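Local atomic coordinates of tRNA (adenine(58)-N(1))-methyltransferase TrmI (Thermus thermophilus, PDB entry 5C0O), a protein that catalyses the S-adenosyl-L-methionine-dependent methylation of N1 of adenosine 58 in tRNA and is required for growth at extreme temperatures. Residues 96-101 with 162-167; 120-125 with 146-151. The protein carries 1 engineered substitution. All coordinates share one frame; numbering follows the deposited sequence.

Contact 1: 96-101 with 162-167; sequences RVLEAG and AAYDGV. With SAM (S-adenosylmethionine), chain E.
Tyr-164 slides its ring between the side chains of Arg-96 and Leu-98, two residues apart on a strand of the Rossmann-like sheet of a class I methyltransferase. Leu-98 CD1 sits over one face of the ring in a CH-pi contact, 3.9 Å from the Tyr-164 centroid. On the other side of the ring plane runs the extended Arg-96 chain, whose guanidinium lies almost parallel to the ring (11°), with Tyr-164 OH 3.8 Å above the guanidinium plane and over its centre. With CG anti to its carbonyl carbon (chi1 -75°), Tyr-164 stands its ring up beside strand 96-100. Farther along the strand, Leu-98 CD2 meets Val-167 CG1 at 3.9 Å, the two side chains lying side by side.

The backbones fix these positions. Asp-165 grips Arg-96 twice, its N donating to Arg-96 O (2.6 Å) and its OD2 accepting from Arg-96 N (3.1 Å). A nearly straight bond from Leu-98 N to Gly-166 O (2.7 Å, 175° at the hydrogen) continues the pairing in parallel register, Val-97 opposite Gly-166. Farther out, Glu-122 OE1 accepts a hydrogen bond from Tyr-164 OH, and Leu-154 packs on Leu-98. At its C-terminal end strand 96-100 runs into the cofactor loop, where Gly-101 CA comes 3.3 Å from O4' of the S-adenosylmethionine ribose.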
ATOM      1  N   ARG A  96     -13.192  26.076  15.534  1.00 23.85           N
ATOM      2  CA  ARG A  96     -12.561  25.902  16.836  1.00 20.04           C
ATOM      3  C   ARG A  96     -12.327  24.415  17.084  1.00 19.98           C
ATOM      4  O   ARG A  96     -13.275  23.670  17.336  1.00 32.42           O
ATOM      5  CB  ARG A  96     -13.443  26.505  17.933  1.00 38.19           C
ATOM      6  CG  ARG A  96     -12.687  26.999  19.153  1.00 49.68           C
ATOM      7  CD  ARG A  96     -13.647  27.352  20.278  1.00 49.45           C
ATOM      8  NE  ARG A  96     -12.972  27.986  21.408  1.00 67.94           N
ATOM      9  CZ  ARG A  96     -13.488  28.094  22.629  1.00 65.46           C
ATOM     10  NH1 ARG A  96     -14.691  27.599  22.896  1.00 53.42           N
ATOM     11  NH2 ARG A  96     -12.796  28.692  23.590  1.00 48.31           N
ATOM     12  N   VAL A  97     -11.070  23.983  17.005  1.00 22.45           N
ATOM     13  CA  VAL A  97     -10.750  22.559  17.078  1.00 14.42           C
ATOM     14  C   VAL A  97      -9.988  22.219  18.360  1.00 17.47           C
ATOM     15  O   VAL A  97      -9.136  22.979  18.817  1.00 12.52           O
ATOM     16  CB  VAL A  97      -9.936  22.102  15.835  1.00 15.78           C
ATOM     17  CG1 VAL A  97      -8.555  22.759  15.791  1.00 16.50           C
ATOM     18  CG2 VAL A  97      -9.828  20.580  15.792  1.00 19.63           C
ATOM     19  N   LEU A  98     -10.327  21.070  18.940  1.00 21.51           N
ATOM     20  CA  LEU A  98      -9.704  20.593  20.170  1.00 22.46           C
ATOM     21  C   LEU A  98      -8.583  19.610  19.838  1.00 19.23           C
ATOM     22  O   LEU A  98      -8.700  18.845  18.880  1.00 13.37           O
ATOM     23  CB  LEU A  98     -10.750  19.927  21.064  1.00 20.51           C
ATOM     24  CG  LEU A  98     -10.397  19.759  22.542  1.00 29.97           C
ATOM     25  CD1 LEU A  98     -10.577  21.068  23.282  1.00 23.80           C
ATOM     26  CD2 LEU A  98     -11.250  18.673  23.163  1.00 27.22           C
ATOM     27  N   GLU A  99      -7.500  19.631  20.615  1.00 14.53           N
ATOM     28  CA  GLU A  99      -6.387  18.707  20.383  1.00 21.65           C
ATOM     29  C   GLU A  99      -5.806  18.113  21.658  1.00 21.25           C
ATOM     30  O   GLU A  99      -5.736  18.771  22.695  1.00 24.19           O
ATOM     31  CB  GLU A  99      -5.256  19.395  19.614  1.00 14.68           C
ATOM     32  CG  GLU A  99      -4.165  18.416  19.154  1.00 20.11           C
ATOM     33  CD  GLU A  99      -2.915  19.096  18.621  1.00 19.10           C
ATOM     34  OE1 GLU A  99      -2.821  20.338  18.691  1.00 23.11           O
ATOM     35  OE2 GLU A  99      -2.019  18.375  18.138  1.00 19.23           O
ATOM     36  N   ALA A 100      -5.391  16.856  21.558  1.00 26.81           N
ATOM     37  CA  ALA A 100      -4.563  16.223  22.577  1.00 26.26           C
ATOM     38  C   ALA A 100      -3.922  14.959  21.989  1.00 21.94           C
ATOM     39  O   ALA A 100      -4.624  14.190  21.332  1.00 34.98           O
ATOM     40  CB  ALA A 100      -5.384  15.883  23.802  1.00 29.61           C
ATOM     41  N   GLY A 101      -2.621  14.719  22.191  1.00 31.20           N
ATOM     42  CA  GLY A 101      -1.712  15.574  22.941  1.00 21.92           C
ATOM     43  C   GLY A 101      -0.832  16.386  22.008  1.00 17.23           C
ATOM     44  O   GLY A 101      -0.639  16.010  20.852  1.00 23.47           O
ATOM     45  N   ALA A 162     -20.697  21.530  23.503  1.00 22.82           N
ATOM     46  CA  ALA A 162     -21.038  21.811  22.107  1.00 34.73           C
ATOM     47  C   ALA A 162     -20.487  23.155  21.636  1.00 37.07           C
ATOM     48  O   ALA A 162     -21.213  23.959  21.049  1.00 34.99           O
ATOM     49  CB  ALA A 162     -22.548  21.768  21.912  1.00 38.02           C
ATOM     50  N   ALA A 163     -19.201  23.386  21.890  1.00 24.29           N
ATOM     51  CA  ALA A 163     -18.549  24.636  21.511  1.00 32.50           C
ATOM     52  C   ALA A 163     -17.279  24.391  20.706  1.00 30.63           C
ATOM     53  O   ALA A 163     -16.456  25.293  20.550  1.00 38.91           O
ATOM     54  CB  ALA A 163     -18.230  25.454  22.750  1.00 43.89           C
ATOM     55  N   TYR A 164     -17.123  23.173  20.194  1.00 40.20           N
ATOM     56  CA  TYR A 164     -15.942  22.819  19.414  1.00 21.64           C
ATOM     57  C   TYR A 164     -16.315  22.157  18.102  1.00 19.80           C
ATOM     58  O   TYR A 164     -17.182  21.285  18.048  1.00 23.43           O
ATOM     59  CB  TYR A 164     -15.024  21.908  20.224  1.00 23.15           C
ATOM     60  CG  TYR A 164     -14.270  22.661  21.291  1.00 26.36           C
ATOM     61  CD1 TYR A 164     -13.140  23.398  20.973  1.00 18.18           C
ATOM     62  CD2 TYR A 164     -14.694  22.649  22.610  1.00 34.68           C
ATOM     63  CE1 TYR A 164     -12.448  24.098  21.941  1.00 29.81           C
ATOM     64  CE2 TYR A 164     -14.008  23.345  23.588  1.00 37.24           C
ATOM     65  CZ  TYR A 164     -12.886  24.069  23.247  1.00 33.13           C
ATOM     66  OH  TYR A 164     -12.198  24.765  24.216  1.00 34.46           O
ATOM     67  N   ASP A 165     -15.645  22.589  17.041  1.00 22.29           N
ATOM     68  CA  ASP A 165     -15.948  22.109  15.705  1.00 25.79           C
ATOM     69  C   ASP A 165     -15.317  20.740  15.456  1.00 26.74           C
ATOM     70  O   ASP A 165     -15.808  19.975  14.631  1.00 20.84           O
ATOM     71  CB  ASP A 165     -15.480  23.131  14.660  1.00 23.34           C
ATOM     72  CG  ASP A 165     -16.435  24.303  14.528  1.00 17.65           C
ATOM     73  OD1 ASP A 165     -17.489  24.142  13.877  1.00 33.09           O
ATOM     74  OD2 ASP A 165     -16.134  25.388  15.072  1.00 26.78           O
ATOM     75  N   GLY A 166     -14.251  20.413  16.182  1.00 23.25           N
ATOM     76  CA  GLY A 166     -13.581  19.144  15.974  1.00 15.59           C
ATOM     77  C   GLY A 166     -12.705  18.749  17.142  1.00 19.39           C
ATOM     78  O   GLY A 166     -12.297  19.597  17.934  1.00 24.67           O
ATOM     79  N   VAL A 167     -12.429  17.453  17.253  1.00 18.45           N
ATOM     80  CA  VAL A 167     -11.490  16.958  18.250  1.00 26.49           C
ATOM     81  C   VAL A 167     -10.450  16.085  17.567  1.00 21.41           C
ATOM     82  O   VAL A 167     -10.761  14.987  17.101  1.00 15.01           O
ATOM     83  CB  VAL A 167     -12.186  16.146  19.364  1.00 25.11           C
ATOM     84  CG1 VAL A 167     -11.208  15.869  20.492  1.00 17.00           C
ATOM     85  CG2 VAL A 167     -13.414  16.876  19.889  1.00 28.50           C
TER
HETATM   86  N   SAM E 301       0.926  14.146  16.501  1.00 38.59           N
HETATM   87  CA  SAM E 301       1.511  14.692  17.728  1.00 22.67           C
HETATM   88  C   SAM E 301       2.505  15.807  17.423  1.00 29.01           C
HETATM   89  O   SAM E 301       3.279  16.215  18.290  1.00 30.23           O
HETATM   90  OXT SAM E 301       2.570  16.318  16.305  1.00 26.91           O
HETATM   91  CB  SAM E 301       2.209  13.609  18.547  1.00 28.08           C
HETATM   92  CG  SAM E 301       1.723  13.504  19.991  1.00 26.63           C
HETATM   93  SD  SAM E 301       2.726  12.369  20.985  1.00 35.51           S
HETATM   94  CE  SAM E 301       2.635  10.856  19.994  1.00 40.47           C
HETATM   95  C5' SAM E 301       1.603  11.980  22.352  1.00 20.16           C
HETATM   96  C4' SAM E 301       1.577  13.067  23.423  1.00 34.29           C
HETATM   97  O4' SAM E 301       0.283  13.146  23.975  1.00 26.00           O
HETATM   98  C3' SAM E 301       2.522  12.814  24.592  1.00 34.94           C
HETATM   99  O3' SAM E 301       3.650  13.650  24.487  1.00 41.48           O
HETATM  100  C2' SAM E 301       1.729  13.157  25.841  1.00 40.22           C
HETATM  101  O2' SAM E 301       2.291  14.278  26.489  1.00 54.43           O
HETATM  102  C1' SAM E 301       0.348  13.530  25.331  1.00 28.82           C
HETATM  103  N9  SAM E 301      -0.748  12.857  26.048  1.00 22.96           N
HETATM  104  C8  SAM E 301      -0.895  11.512  26.261  1.00 19.88           C
HETATM  105  N7  SAM E 301      -2.045  11.312  26.944  1.00 15.55           N
HETATM  106  C5  SAM E 301      -2.631  12.508  27.165  1.00 23.96           C
HETATM  107  C6  SAM E 301      -3.807  12.872  27.806  1.00 25.44           C
HETATM  108  N6  SAM E 301      -4.584  11.942  28.350  1.00 28.23           N
HETATM  109  N1  SAM E 301      -4.160  14.204  27.878  1.00 21.45           N
HETATM  110  C2  SAM E 301      -3.346  15.165  27.313  1.00 23.91           C
HETATM  111  N3  SAM E 301      -2.179  14.795  26.677  1.00 19.08           N
HETATM  112  C4  SAM E 301      -1.829  13.488  26.603  1.00 24.13           C

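Contact 2: 120-125 with 146-151. With SAM (S-adenosylmethionine), chain E.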
ATOM      1  N   LEU A 120      -9.330  28.924  15.955  1.00 23.21           N
ATOM      2  CA  LEU A 120      -8.511  28.606  17.120  1.00 38.67           C
ATOM      3  C   LEU A 120      -8.222  27.109  17.259  1.00 33.68           C
ATOM      4  O   LEU A 120      -9.020  26.263  16.858  1.00 19.16           O
ATOM      5  CB  LEU A 120      -9.179  29.116  18.402  1.00 26.44           C
ATOM      6  CG  LEU A 120      -8.289  29.048  19.652  1.00 49.08           C
ATOM      7  CD1 LEU A 120      -7.624  30.390  19.930  1.00 47.73           C
ATOM      8  CD2 LEU A 120      -9.057  28.544  20.866  1.00 42.30           C
ATOM      9  N   VAL A 121      -7.058  26.816  17.835  1.00 24.52           N
ATOM     10  CA  VAL A 121      -6.641  25.463  18.170  1.00 23.69           C
ATOM     11  C   VAL A 121      -6.457  25.339  19.682  1.00 25.75           C
ATOM     12  O   VAL A 121      -5.505  25.884  20.242  1.00 30.16           O
ATOM     13  CB  VAL A 121      -5.328  25.099  17.455  1.00 25.39           C
ATOM     14  CG1 VAL A 121      -4.841  23.701  17.861  1.00 24.53           C
ATOM     15  CG2 VAL A 121      -5.498  25.218  15.941  1.00 18.31           C
ATOM     16  N   GLU A 122      -7.373  24.621  20.329  1.00 25.19           N
ATOM     17  CA  GLU A 122      -7.347  24.438  21.779  1.00 22.39           C
ATOM     18  C   GLU A 122      -6.672  23.107  22.124  1.00 22.57           C
ATOM     19  O   GLU A 122      -7.309  22.054  22.093  1.00 25.18           O
ATOM     20  CB  GLU A 122      -8.772  24.490  22.343  1.00 24.01           C
ATOM     21  CG  GLU A 122      -8.860  24.947  23.789  1.00 33.03           C
ATOM     22  CD  GLU A 122      -8.998  26.451  23.909  1.00 45.58           C
ATOM     23  OE1 GLU A 122     -10.013  26.998  23.427  1.00 46.63           O
ATOM     24  OE2 GLU A 122      -8.088  27.088  24.476  1.00 39.06           O
ATOM     25  N   SER A 123      -5.383  23.165  22.458  1.00 17.24           N
ATOM     26  CA  SER A 123      -4.552  21.964  22.565  1.00 23.23           C
ATOM     27  C   SER A 123      -4.052  21.689  23.983  1.00 30.69           C
ATOM     28  O   SER A 123      -3.582  22.596  24.673  1.00 27.85           O
ATOM     29  CB  SER A 123      -3.356  22.080  21.619  1.00 27.31           C
ATOM     30  OG  SER A 123      -2.493  20.964  21.750  1.00 26.34           O
ATOM     31  N   TYR A 124      -4.141  20.424  24.394  1.00 25.01           N
ATOM     32  CA  TYR A 124      -3.748  19.997  25.737  1.00 39.76           C
ATOM     33  C   TYR A 124      -2.578  19.012  25.716  1.00 34.82           C
ATOM     34  O   TYR A 124      -2.544  18.100  24.894  1.00 33.92           O
ATOM     35  CB  TYR A 124      -4.941  19.357  26.454  1.00 21.59           C
ATOM     36  CG  TYR A 124      -6.099  20.303  26.654  1.00 33.23           C
ATOM     37  CD1 TYR A 124      -6.938  20.636  25.599  1.00 37.39           C
ATOM     38  CD2 TYR A 124      -6.354  20.868  27.896  1.00 34.32           C
ATOM     39  CE1 TYR A 124      -7.997  21.501  25.774  1.00 30.38           C
ATOM     40  CE2 TYR A 124      -7.410  21.739  28.080  1.00 39.04           C
ATOM     41  CZ  TYR A 124      -8.229  22.050  27.016  1.00 36.28           C
ATOM     42  OH  TYR A 124      -9.283  22.916  27.190  1.00 32.95           O
ATOM     43  N   GLU A 125      -1.629  19.207  26.630  1.00 21.17           N
ATOM     44  CA  GLU A 125      -0.513  18.279  26.818  1.00 21.04           C
ATOM     45  C   GLU A 125      -0.324  18.026  28.309  1.00 25.28           C
ATOM     46  O   GLU A 125      -0.384  18.954  29.111  1.00 25.98           O
ATOM     47  CB  GLU A 125       0.776  18.831  26.200  1.00 21.02           C
ATOM     48  CG  GLU A 125       1.992  17.916  26.355  1.00 35.42           C
ATOM     49  CD  GLU A 125       1.750  16.518  25.808  1.00 34.05           C
ATOM     50  OE1 GLU A 125       1.026  16.396  24.799  1.00 37.75           O
ATOM     51  OE2 GLU A 125       2.278  15.542  26.388  1.00 44.03           O
ATOM     52  N   ASN A 146      -2.980  31.805  17.084  1.00 44.27           N
ATOM     53  CA  ASN A 146      -4.314  31.218  17.054  1.00 28.04           C
ATOM     54  C   ASN A 146      -4.356  29.878  17.779  1.00 21.71           C
ATOM     55  O   ASN A 146      -5.303  29.111  17.622  1.00 43.58           O
ATOM     56  CB  ASN A 146      -4.778  31.030  15.610  1.00 20.93           C
ATOM     57  CG  ASN A 146      -4.032  29.917  14.901  1.00 29.11           C
ATOM     58  OD1 ASN A 146      -2.861  29.661  15.185  1.00 18.87           O
ATOM     59  ND2 ASN A 146      -4.707  29.247  13.976  1.00 21.40           N
ATOM     60  N   VAL A 147      -3.323  29.600  18.568  1.00 25.05           N
ATOM     61  CA  VAL A 147      -3.241  28.355  19.325  1.00 30.46           C
ATOM     62  C   VAL A 147      -3.208  28.649  20.820  1.00 37.49           C
ATOM     63  O   VAL A 147      -2.379  29.430  21.285  1.00 38.53           O
ATOM     64  CB  VAL A 147      -1.990  27.533  18.929  1.00 24.66           C
ATOM     65  CG1 VAL A 147      -1.838  26.296  19.818  1.00 20.73           C
ATOM     66  CG2 VAL A 147      -2.057  27.130  17.464  1.00 15.99           C
ATOM     67  N   ARG A 148      -4.122  28.023  21.557  1.00 37.03           N
ATOM     68  CA  ARG A 148      -4.137  28.098  23.016  1.00 27.98           C
ATOM     69  C   ARG A 148      -3.626  26.798  23.620  1.00 31.39           C
ATOM     70  O   ARG A 148      -4.347  25.802  23.661  1.00 37.17           O
ATOM     71  CB  ARG A 148      -5.549  28.382  23.543  1.00 38.82           C
ATOM     72  CG  ARG A 148      -5.810  29.833  23.947  1.00 66.27           C
ATOM     73  CD  ARG A 148      -6.790  29.929  25.122  1.00 72.61           C
ATOM     74  NE  ARG A 148      -8.144  30.291  24.706  1.00 72.71           N
ATOM     75  CZ  ARG A 148      -9.227  30.139  25.464  1.00 54.04           C
ATOM     76  NH1 ARG A 148      -9.129  29.616  26.679  1.00 59.94           N
ATOM     77  NH2 ARG A 148     -10.416  30.502  25.003  1.00 63.52           N
ATOM     78  N   PHE A 149      -2.381  26.805  24.086  1.00 37.64           N
ATOM     79  CA  PHE A 149      -1.812  25.630  24.733  1.00 29.63           C
ATOM     80  C   PHE A 149      -2.376  25.471  26.138  1.00 43.85           C
ATOM     81  O   PHE A 149      -2.628  26.458  26.830  1.00 46.26           O
ATOM     82  CB  PHE A 149      -0.286  25.720  24.795  1.00 32.40           C
ATOM     83  CG  PHE A 149       0.380  25.748  23.448  1.00 39.78           C
ATOM     84  CD1 PHE A 149       0.773  24.572  22.829  1.00 36.03           C
ATOM     85  CD2 PHE A 149       0.626  26.949  22.808  1.00 38.35           C
ATOM     86  CE1 PHE A 149       1.390  24.596  21.592  1.00 16.34           C
ATOM     87  CE2 PHE A 149       1.244  26.980  21.573  1.00 30.00           C
ATOM     88  CZ  PHE A 149       1.626  25.801  20.964  1.00 27.72           C
ATOM     89  N   HIS A 150      -2.572  24.223  26.548  1.00 36.19           N
ATOM     90  CA  HIS A 150      -3.037  23.910  27.894  1.00 39.59           C
ATOM     91  C   HIS A 150      -2.224  22.762  28.481  1.00 31.78           C
ATOM     92  O   HIS A 150      -1.868  21.819  27.772  1.00 32.93           O
ATOM     93  CB  HIS A 150      -4.523  23.547  27.881  1.00 44.22           C
ATOM     94  CG  HIS A 150      -5.422  24.663  27.448  1.00 42.98           C
ATOM     95  ND1 HIS A 150      -5.958  25.575  28.332  1.00 41.65           N
ATOM     96  CD2 HIS A 150      -5.891  25.005  26.225  1.00 33.64           C
ATOM     97  CE1 HIS A 150      -6.714  26.434  27.670  1.00 42.70           C
ATOM     98  NE2 HIS A 150      -6.689  26.111  26.391  1.00 42.09           N
ATOM     99  N   LEU A 151      -1.925  22.852  29.773  1.00 20.38           N
ATOM    100  CA  LEU A 151      -1.233  21.780  30.478  1.00 30.93           C
ATOM    101  C   LEU A 151      -2.230  20.822  31.114  1.00 27.95           C
ATOM    102  O   LEU A 151      -3.244  21.249  31.667  1.00 34.68           O
ATOM    103  CB  LEU A 151      -0.308  22.344  31.559  1.00 22.66           C
ATOM    104  CG  LEU A 151       0.484  21.285  32.334  1.00 22.42           C
ATOM    105  CD1 LEU A 151       1.636  20.756  31.489  1.00 25.21           C
ATOM    106  CD2 LEU A 151       0.983  21.834  33.659  1.00 44.61           C
TER
HETATM  107  N   SAM E 301       0.926  14.146  16.501  1.00 38.59           N
HETATM  108  CA  SAM E 301       1.511  14.692  17.728  1.00 22.67           C
HETATM  109  C   SAM E 301       2.505  15.807  17.423  1.00 29.01           C
HETATM  110  O   SAM E 301       3.279  16.215  18.290  1.00 30.23           O
HETATM  111  OXT SAM E 301       2.570  16.318  16.305  1.00 26.91           O
HETATM  112  CB  SAM E 301       2.209  13.609  18.547  1.00 28.08           C
HETATM  113  CG  SAM E 301       1.723  13.504  19.991  1.00 26.63           C
HETATM  114  SD  SAM E 301       2.726  12.369  20.985  1.00 35.51           S
HETATM  115  CE  SAM E 301       2.635  10.856  19.994  1.00 40.47           C
HETATM  116  C5' SAM E 301       1.603  11.980  22.352  1.00 20.16           C
HETATM  117  C4' SAM E 301       1.577  13.067  23.423  1.00 34.29           C
HETATM  118  O4' SAM E 301       0.283  13.146  23.975  1.00 26.00           O
HETATM  119  C3' SAM E 301       2.522  12.814  24.592  1.00 34.94           C
HETATM  120  O3' SAM E 301       3.650  13.650  24.487  1.00 41.48           O
HETATM  121  C2' SAM E 301       1.729  13.157  25.841  1.00 40.22           C
HETATM  122  O2' SAM E 301       2.291  14.278  26.489  1.00 54.43           O
HETATM  123  C1' SAM E 301       0.348  13.530  25.331  1.00 28.82           C
HETATM  124  N9  SAM E 301      -0.748  12.857  26.048  1.00 22.96           N
HETATM  125  C8  SAM E 301      -0.895  11.512  26.261  1.00 19.88           C
HETATM  126  N7  SAM E 301      -2.045  11.312  26.944  1.00 15.55           N
HETATM  127  C5  SAM E 301      -2.631  12.508  27.165  1.00 23.96           C
HETATM  128  C6  SAM E 301      -3.807  12.872  27.806  1.00 25.44           C
HETATM  129  N6  SAM E 301      -4.584  11.942  28.350  1.00 28.23           N
HETATM  130  N1  SAM E 301      -4.160  14.204  27.878  1.00 21.45           N
HETATM  131  C2  SAM E 301      -3.346  15.165  27.313  1.00 23.91           C
HETATM  132  N3  SAM E 301      -2.179  14.795  26.677  1.00 19.08           N
HETATM  133  C4  SAM E 301      -1.829  13.488  26.603  1.00 24.13           C
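A single carboxylate oxygen, Glu-122 OE2, serves both His-150 and Arg-148 in two quite different ways. His-150 NE2 donates to it in the imidazole plane, 2.6 Å away and nearly straight (169°), meeting its anti side; the bond fixes the rotation of the imidazole. Against Arg-148 the same oxygen lies over a guanidinium face, 3.2 Å from NE, so this salt bridge is one of charge alone, without an N-H aimed at it. A bend at chi2 (89°) turns the Glu-122 carboxylate toward strand 147-151. On the same side of the sheet, the Tyr-124 and His-150 rings form an offset stack, centroids 4.5 Å apart and planes at 16°.

Beneath them the parallel ladder runs from Val-121 N to Asn-146 O (2.9 Å) through to Glu-125 N and His-150 O (2.9 Å), with a weak link from His-150 N to Ser-123 O. Glu-125, a cofactor-binding residue, directs its carboxylate to the ribose of S-adenosylmethionine, although it is modelled too close there for its detailed geometry to be trusted. The two strands and helix 128-139 make a beta-alpha-beta unit: Phe-149 packs on that helix, Val-121 and Val-147 on helix 106-115, and strand 96-100 flanks 120-125 on the side away from 147-151.

Overall arrangement
Contacts 1 and 2 lie in the parallel part of the mixed central sheet, their centres about 9 Å apart. Across it the strands run in the order 147-151, 120-125, 96-100, 164-169, so the middle pair ties the contacts together through probable hydrogen bonds from Glu-99 N to Glu-122 O and from Glu-122 N to Val-97 O. Along the chain, contact 2 is nested inside the loop closed by contact 1. That strand order is the one found in the parallel half of the class I methyltransferase sheet, and it brings the C-terminal ends of strands 96-100 and 120-125 side by side, where Gly-101 and Glu-125 reach the same S-adenosylmethionine in the catalytic domain.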